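Local coordinates for protein peroxiredoxin (Akkermansia muciniphila, PDB 6KHX) that probably reduces hydrogen peroxide and organic hydroperoxides as a typical 2-Cys peroxiredoxin of the thioredoxin-fold AhpC/TSA family, at residues Y137-F141 against P158-S162; F39-K43 against E133-R138. All blocks are in the same frame, centred on the assembly; numbering follows the deposited sequence.

Contact 1. Residues Y137-F141 against P158-S162; sequences YRGLF and PLGRS
R161 lays one face of its guanidinium over the backbone carbonyl carbon of R138, with R161 NH1 3.2 Å from R138 C and R161 CZ 3.5 Å from R138 CB. Its rotamer (m, t, m, chi4 -168°) carries the group inward from an irregular segment to the start of strand 138-143; the nearest CA pair is R138-G160, at 7.5 Å. R161 NH1 lies 2.8 Å from G139 O, but the angle is poor for a hydrogen bond, and 4.3 Å from L140 CB. R138, centre of an inverse gamma turn (phi/psi -77/84), extends in m, t, t past the other backbone, its CD 3.6 Å from L159 O. R138 NH1 and R161 NH2, like charges, come within 4.4 Å; both side chains make salt bridges to E52, while R138 NE donates to F157 O and R161 NH1 to F40 O. S162 N-caps helix 163-179. With R138 packed on C49, this two-arginine, one-glutamate cluster is consistent with the peroxidatic-cysteine pocket of typical 2-Cys peroxiredoxins, with C49 probably that cysteine.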
ATOM      1  N   TYR B 137       6.737   0.104  36.739  1.00 29.86           N
ATOM      2  CA  TYR B 137       7.765   0.794  37.499  1.00 27.46           C
ATOM      3  C   TYR B 137       7.120   1.658  38.584  1.00 30.79           C
ATOM      4  O   TYR B 137       5.898   1.825  38.643  1.00 28.23           O
ATOM      5  CB  TYR B 137       8.620   1.667  36.580  1.00 27.69           C
ATOM      6  CG  TYR B 137       9.763   0.953  35.888  1.00 34.35           C
ATOM      7  CD1 TYR B 137      10.835   0.443  36.618  1.00 40.40           C
ATOM      8  CD2 TYR B 137       9.790   0.814  34.503  1.00 32.31           C
ATOM      9  CE1 TYR B 137      11.892  -0.201  35.987  1.00 35.33           C
ATOM     10  CE2 TYR B 137      10.843   0.174  33.865  1.00 31.74           C
ATOM     11  CZ  TYR B 137      11.889  -0.333  34.614  1.00 34.36           C
ATOM     12  OH  TYR B 137      12.938  -0.966  33.992  1.00 38.42           O
ATOM     13  N   ARG B 138       7.961   2.219  39.458  1.00 31.58           N
ATOM     14  CA  ARG B 138       7.474   3.036  40.574  1.00 35.56           C
ATOM     15  C   ARG B 138       7.077   4.405  40.034  1.00 32.66           C
ATOM     16  O   ARG B 138       7.842   5.376  40.055  1.00 34.04           O
ATOM     17  CB  ARG B 138       8.517   3.127  41.683  1.00 32.87           C
ATOM     18  CG  ARG B 138       8.818   1.769  42.265  1.00 31.77           C
ATOM     19  CD  ARG B 138       9.646   1.802  43.525  1.00 33.17           C
ATOM     20  NE  ARG B 138      10.157   0.461  43.764  1.00 36.69           N
ATOM     21  CZ  ARG B 138       9.443  -0.540  44.267  1.00 35.84           C
ATOM     22  NH1 ARG B 138       8.177  -0.353  44.625  1.00 31.94           N
ATOM     23  NH2 ARG B 138      10.004  -1.733  44.416  1.00 36.09           N
ATOM     24  N   GLY B 139       5.850   4.476  39.536  1.00 31.56           N
ATOM     25  CA  GLY B 139       5.363   5.665  38.839  1.00 27.85           C
ATOM     26  C   GLY B 139       4.395   6.450  39.716  1.00 28.98           C
ATOM     27  O   GLY B 139       3.571   5.861  40.404  1.00 31.78           O
ATOM     28  N   LEU B 140       4.471   7.773  39.652  1.00 25.33           N
ATOM     29  CA  LEU B 140       3.580   8.584  40.476  1.00 29.40           C
ATOM     30  C   LEU B 140       3.062   9.763  39.666  1.00 29.19           C
ATOM     31  O   LEU B 140       3.819  10.396  38.923  1.00 27.61           O
ATOM     32  CB  LEU B 140       4.274   9.079  41.755  1.00 25.42           C
ATOM     33  CG  LEU B 140       3.403   9.901  42.712  1.00 29.50           C
ATOM     34  CD1 LEU B 140       3.685   9.540  44.169  1.00 26.52           C
ATOM     35  CD2 LEU B 140       3.597  11.397  42.481  1.00 23.30           C
ATOM     36  N   PHE B 141       1.763  10.034  39.797  1.00 25.45           N
ATOM     37  CA  PHE B 141       1.099  11.093  39.049  1.00 30.49           C
ATOM     38  C   PHE B 141       0.246  11.934  39.982  1.00 31.89           C
ATOM     39  O   PHE B 141      -0.475  11.398  40.837  1.00 32.47           O
ATOM     40  CB  PHE B 141       0.212  10.541  37.917  1.00 25.49           C
ATOM     41  CG  PHE B 141       0.945   9.662  36.949  1.00 27.06           C
ATOM     42  CD1 PHE B 141       1.199   8.330  37.252  1.00 26.16           C
ATOM     43  CD2 PHE B 141       1.406  10.173  35.750  1.00 23.73           C
ATOM     44  CE1 PHE B 141       1.883   7.528  36.373  1.00 26.08           C
ATOM     45  CE2 PHE B 141       2.095   9.375  34.864  1.00 26.75           C
ATOM     46  CZ  PHE B 141       2.332   8.050  35.173  1.00 29.40           C
ATOM     47  N   PRO B 158      14.473  -0.459  42.596  1.00 33.09           N
ATOM     48  CA  PRO B 158      14.969  -0.435  43.983  1.00 39.17           C
ATOM     49  C   PRO B 158      14.901   0.915  44.689  1.00 38.48           C
ATOM     50  O   PRO B 158      15.304   0.993  45.854  1.00 43.14           O
ATOM     51  CB  PRO B 158      16.433  -0.891  43.837  1.00 36.06           C
ATOM     52  CG  PRO B 158      16.798  -0.677  42.406  1.00 35.46           C
ATOM     53  CD  PRO B 158      15.572  -0.335  41.619  1.00 32.46           C
ATOM     54  N   LEU B 159      14.375   1.966  44.070  1.00 39.42           N
ATOM     55  CA  LEU B 159      14.416   3.314  44.637  1.00 33.76           C
ATOM     56  C   LEU B 159      13.015   3.708  45.083  1.00 36.36           C
ATOM     57  O   LEU B 159      12.210   4.185  44.278  1.00 39.04           O
ATOM     58  CB  LEU B 159      14.967   4.304  43.616  1.00 29.94           C
ATOM     59  CG  LEU B 159      16.273   3.873  42.952  1.00 35.28           C
ATOM     60  CD1 LEU B 159      16.786   4.934  41.982  1.00 40.41           C
ATOM     61  CD2 LEU B 159      17.308   3.604  44.035  1.00 37.43           C
ATOM     62  N   GLY B 160      12.739   3.535  46.374  1.00 38.68           N
ATOM     63  CA  GLY B 160      11.451   3.933  46.913  1.00 41.55           C
ATOM     64  C   GLY B 160      11.223   5.429  46.813  1.00 41.21           C
ATOM     65  O   GLY B 160      12.153   6.236  46.747  1.00 40.27           O
ATOM     66  N   ARG B 161       9.954   5.805  46.808  1.00 40.31           N
ATOM     67  CA  ARG B 161       9.590   7.195  46.589  1.00 40.94           C
ATOM     68  C   ARG B 161       9.545   7.932  47.925  1.00 41.72           C
ATOM     69  O   ARG B 161       9.889   7.385  48.975  1.00 45.09           O
ATOM     70  CB  ARG B 161       8.274   7.269  45.819  1.00 32.14           C
ATOM     71  CG  ARG B 161       8.427   6.907  44.352  1.00 28.94           C
ATOM     72  CD  ARG B 161       7.126   6.475  43.720  1.00 29.99           C
ATOM     73  NE  ARG B 161       6.773   5.116  44.121  1.00 32.97           N
ATOM     74  CZ  ARG B 161       5.816   4.399  43.544  1.00 36.87           C
ATOM     75  NH1 ARG B 161       5.129   4.913  42.527  1.00 30.43           N
ATOM     76  NH2 ARG B 161       5.557   3.166  43.969  1.00 30.96           N
ATOM     77  N   SER B 162       9.111   9.189  47.894  1.00 40.43           N
ATOM     78  CA  SER B 162       9.117  10.058  49.063  1.00 39.59           C
ATOM     79  C   SER B 162       7.755  10.718  49.193  1.00 39.23           C
ATOM     80  O   SER B 162       7.316  11.423  48.280  1.00 47.02           O
ATOM     81  CB  SER B 162      10.217  11.116  48.940  1.00 41.07           C
ATOM     82  OG  SER B 162       9.889  12.286  49.669  1.00 44.99           O
TER

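Contact 2. Residues F39-K43 against E133-R138; sequences FFYPK and ELIAYR
P42, A136 and R138 have the most surface buried here. F39-F40 lie on strand 35-40, residues 133-137 are irregular, and L134 centres an inverse gamma turn (-83/76). The touching parts, CA 40 to 43 and CA 133 to 138, run 133° apart, with closest CA pairs Y41-R138 (4.9 Å) and P42-A136 (4.6 Å). P42 CA sits 3.1 Å from A136 O, and P42 CB reaches I135 CD1 at 3.8 Å. A water donates to P42 O (2.8 Å) and accepts from A136 N (2.9 Å). A136 CB meets F40 CB at 3.8 Å. R138 (m, t, t) puts a guanidinium face over the proline ring, NH1 3.6 Å from P42 CD, while NE donates to F157 O and NH1 bridges E52; its CA makes a CA-H...O contact with F40 O (3.2 Å). K43 NZ bridges E133 OE2 at 2.8 Å and pairs with E78 of the third subunit. Without an N-H, P42 leaves backbone pairing to water, fixing the run to C49 beside R138, consistent with an active-site PxxxTxxC motif.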
ATOM      1  N   PHE B  39      -0.246   6.114  42.218  1.00 25.71           N
ATOM      2  CA  PHE B  39       1.094   5.541  42.173  1.00 28.11           C
ATOM      3  C   PHE B  39       1.051   4.054  41.833  1.00 30.05           C
ATOM      4  O   PHE B  39       0.216   3.300  42.343  1.00 25.32           O
ATOM      5  CB  PHE B  39       1.875   5.790  43.492  1.00 27.28           C
ATOM      6  CG  PHE B  39       1.406   4.975  44.662  1.00 28.08           C
ATOM      7  CD1 PHE B  39       0.315   5.372  45.414  1.00 30.74           C
ATOM      8  CD2 PHE B  39       2.087   3.827  45.033  1.00 28.38           C
ATOM      9  CE1 PHE B  39      -0.109   4.622  46.499  1.00 34.63           C
ATOM     10  CE2 PHE B  39       1.671   3.075  46.122  1.00 33.38           C
ATOM     11  CZ  PHE B  39       0.572   3.472  46.853  1.00 35.44           C
ATOM     12  N   PHE B  40       1.966   3.658  40.949  1.00 28.77           N
ATOM     13  CA  PHE B  40       2.157   2.289  40.494  1.00 31.04           C
ATOM     14  C   PHE B  40       3.395   1.698  41.157  1.00 34.76           C
ATOM     15  O   PHE B  40       4.427   2.376  41.269  1.00 37.98           O
ATOM     16  CB  PHE B  40       2.344   2.236  38.969  1.00 26.48           C
ATOM     17  CG  PHE B  40       1.202   2.821  38.180  1.00 28.61           C
ATOM     18  CD1 PHE B  40       1.074   4.194  38.026  1.00 28.24           C
ATOM     19  CD2 PHE B  40       0.273   1.996  37.564  1.00 31.39           C
ATOM     20  CE1 PHE B  40       0.032   4.733  37.296  1.00 31.71           C
ATOM     21  CE2 PHE B  40      -0.769   2.527  36.826  1.00 31.99           C
ATOM     22  CZ  PHE B  40      -0.890   3.897  36.688  1.00 27.41           C
ATOM     23  N   TYR B  41       3.296   0.423  41.529  1.00 29.30           N
ATOM     24  CA  TYR B  41       4.373  -0.411  42.041  1.00 32.93           C
ATOM     25  C   TYR B  41       4.360  -1.741  41.302  1.00 32.61           C
ATOM     26  O   TYR B  41       3.321  -2.150  40.772  1.00 33.39           O
ATOM     27  CB  TYR B  41       4.233  -0.645  43.554  1.00 26.65           C
ATOM     28  CG  TYR B  41       2.987  -1.397  43.951  1.00 28.51           C
ATOM     29  CD1 TYR B  41       1.770  -0.737  44.096  1.00 26.35           C
ATOM     30  CD2 TYR B  41       3.025  -2.764  44.191  1.00 27.87           C
ATOM     31  CE1 TYR B  41       0.626  -1.418  44.464  1.00 27.54           C
ATOM     32  CE2 TYR B  41       1.890  -3.456  44.561  1.00 26.20           C
ATOM     33  CZ  TYR B  41       0.692  -2.782  44.696  1.00 30.57           C
ATOM     34  OH  TYR B  41      -0.446  -3.474  45.063  1.00 29.81           O
ATOM     35  N   PRO B  42       5.504  -2.460  41.263  1.00 33.61           N
ATOM     36  CA  PRO B  42       5.603  -3.646  40.390  1.00 31.72           C
ATOM     37  C   PRO B  42       4.866  -4.901  40.839  1.00 30.54           C
ATOM     38  O   PRO B  42       4.140  -5.494  40.035  1.00 29.66           O
ATOM     39  CB  PRO B  42       7.117  -3.905  40.326  1.00 32.63           C
ATOM     40  CG  PRO B  42       7.678  -3.240  41.530  1.00 31.48           C
ATOM     41  CD  PRO B  42       6.823  -2.039  41.769  1.00 31.99           C
ATOM     42  N   LYS B  43       5.041  -5.340  42.085  1.00 38.13           N
ATOM     43  CA  LYS B  43       4.567  -6.665  42.466  1.00 32.59           C
ATOM     44  C   LYS B  43       4.070  -6.679  43.906  1.00 37.50           C
ATOM     45  O   LYS B  43       4.753  -6.175  44.803  1.00 42.78           O
ATOM     46  CB  LYS B  43       5.693  -7.692  42.316  1.00 35.77           C
ATOM     47  CG  LYS B  43       5.871  -8.275  40.929  1.00 35.70           C
ATOM     48  CD  LYS B  43       7.052  -9.230  40.917  1.00 33.09           C
ATOM     49  CE  LYS B  43       7.551  -9.475  39.512  1.00 30.44           C
ATOM     50  NZ  LYS B  43       8.817 -10.246  39.515  1.00 35.25           N
ATOM     51  N   GLU B 133       9.891  -8.298  32.230  1.00 37.18           N
ATOM     52  CA  GLU B 133       8.592  -8.502  32.847  1.00 33.76           C
ATOM     53  C   GLU B 133       7.699  -7.306  32.546  1.00 38.17           C
ATOM     54  O   GLU B 133       8.122  -6.154  32.702  1.00 34.54           O
ATOM     55  CB  GLU B 133       8.739  -8.682  34.353  1.00 35.05           C
ATOM     56  CG  GLU B 133       9.312 -10.015  34.764  1.00 33.33           C
ATOM     57  CD  GLU B 133       9.443 -10.127  36.266  1.00 37.48           C
ATOM     58  OE1 GLU B 133      10.212  -9.340  36.859  1.00 45.22           O
ATOM     59  OE2 GLU B 133       8.772 -10.994  36.856  1.00 44.48           O
ATOM     60  N   LEU B 134       6.470  -7.577  32.112  1.00 37.63           N
ATOM     61  CA  LEU B 134       5.480  -6.522  31.904  1.00 32.86           C
ATOM     62  C   LEU B 134       4.842  -6.214  33.255  1.00 30.72           C
ATOM     63  O   LEU B 134       3.720  -6.626  33.564  1.00 29.36           O
ATOM     64  CB  LEU B 134       4.448  -6.938  30.862  1.00 29.16           C
ATOM     65  CG  LEU B 134       4.978  -7.259  29.460  1.00 33.53           C
ATOM     66  CD1 LEU B 134       3.870  -7.819  28.591  1.00 30.68           C
ATOM     67  CD2 LEU B 134       5.601  -6.033  28.803  1.00 30.74           C
ATOM     68  N   ILE B 135       5.598  -5.485  34.082  1.00 27.20           N
ATOM     69  CA  ILE B 135       5.139  -4.993  35.374  1.00 28.15           C
ATOM     70  C   ILE B 135       5.421  -3.498  35.430  1.00 30.24           C
ATOM     71  O   ILE B 135       6.209  -2.961  34.648  1.00 28.91           O
ATOM     72  CB  ILE B 135       5.811  -5.710  36.566  1.00 28.67           C
ATOM     73  CG1 ILE B 135       7.328  -5.547  36.507  1.00 32.30           C
ATOM     74  CG2 ILE B 135       5.447  -7.189  36.590  1.00 29.98           C
ATOM     75  CD1 ILE B 135       8.052  -6.329  37.585  1.00 35.09           C
ATOM     76  N   ALA B 136       4.751  -2.824  36.362  1.00 31.32           N
ATOM     77  CA  ALA B 136       4.838  -1.370  36.452  1.00 30.64           C
ATOM     78  C   ALA B 136       6.065  -0.930  37.244  1.00 33.07           C
ATOM     79  O   ALA B 136       6.394  -1.505  38.286  1.00 26.63           O
ATOM     80  CB  ALA B 136       3.576  -0.800  37.099  1.00 26.81           C
ATOM     81  N   TYR B 137       6.737   0.104  36.739  1.00 29.86           N
ATOM     82  CA  TYR B 137       7.765   0.794  37.499  1.00 27.46           C
ATOM     83  C   TYR B 137       7.120   1.658  38.584  1.00 30.79           C
ATOM     84  O   TYR B 137       5.898   1.825  38.643  1.00 28.23           O
ATOM     85  CB  TYR B 137       8.620   1.667  36.580  1.00 27.69           C
ATOM     86  CG  TYR B 137       9.763   0.953  35.888  1.00 34.35           C
ATOM     87  CD1 TYR B 137      10.835   0.443  36.618  1.00 40.40           C
ATOM     88  CD2 TYR B 137       9.790   0.814  34.503  1.00 32.31           C
ATOM     89  CE1 TYR B 137      11.892  -0.201  35.987  1.00 35.33           C
ATOM     90  CE2 TYR B 137      10.843   0.174  33.865  1.00 31.74           C
ATOM     91  CZ  TYR B 137      11.889  -0.333  34.614  1.00 34.36           C
ATOM     92  OH  TYR B 137      12.938  -0.966  33.992  1.00 38.42           O
ATOM     93  N   ARG B 138       7.961   2.219  39.458  1.00 31.58           N
ATOM     94  CA  ARG B 138       7.474   3.036  40.574  1.00 35.56           C
ATOM     95  C   ARG B 138       7.077   4.405  40.034  1.00 32.66           C
ATOM     96  O   ARG B 138       7.842   5.376  40.055  1.00 34.04           O
ATOM     97  CB  ARG B 138       8.517   3.127  41.683  1.00 32.87           C
ATOM     98  CG  ARG B 138       8.818   1.769  42.265  1.00 31.77           C
ATOM     99  CD  ARG B 138       9.646   1.802  43.525  1.00 33.17           C
ATOM    100  NE  ARG B 138      10.157   0.461  43.764  1.00 36.69           N
ATOM    101  CZ  ARG B 138       9.443  -0.540  44.267  1.00 35.84           C
ATOM    102  NH1 ARG B 138       8.177  -0.353  44.625  1.00 31.94           N
ATOM    103  NH2 ARG B 138      10.004  -1.733  44.416  1.00 36.09           N
TER
HETATM  104  O   HOH W   1       2.821  -4.185  37.970  1.00 29.57           O

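In the fold
From the N terminus, the chain leaves strand 35-40 through residues 39-43, enters helix 48-58 with C49 and E52, and returns 90 residues later at 133-138, where contact 2 closes that excursion. Contact 1 starts on the same residues, Y137 and R138, and closes a shorter loop: strand 138-143 turns back as strand 149-155 before 158-162 leads into helix 163-179. The loops follow in series, neither nested nor crossed. Strand 138-143 pairs antiparallel with 35-40 (probable hydrogen bond G139 O to F40 N, 2.8 Å) and 149-155 (backbone bonds R138 with N155, L140 with L153); R161 NH1 to F40 O (2.9 Å), also probable, joins the contacts. Contact 1 borders the second subunit, contact 2 mainly the third.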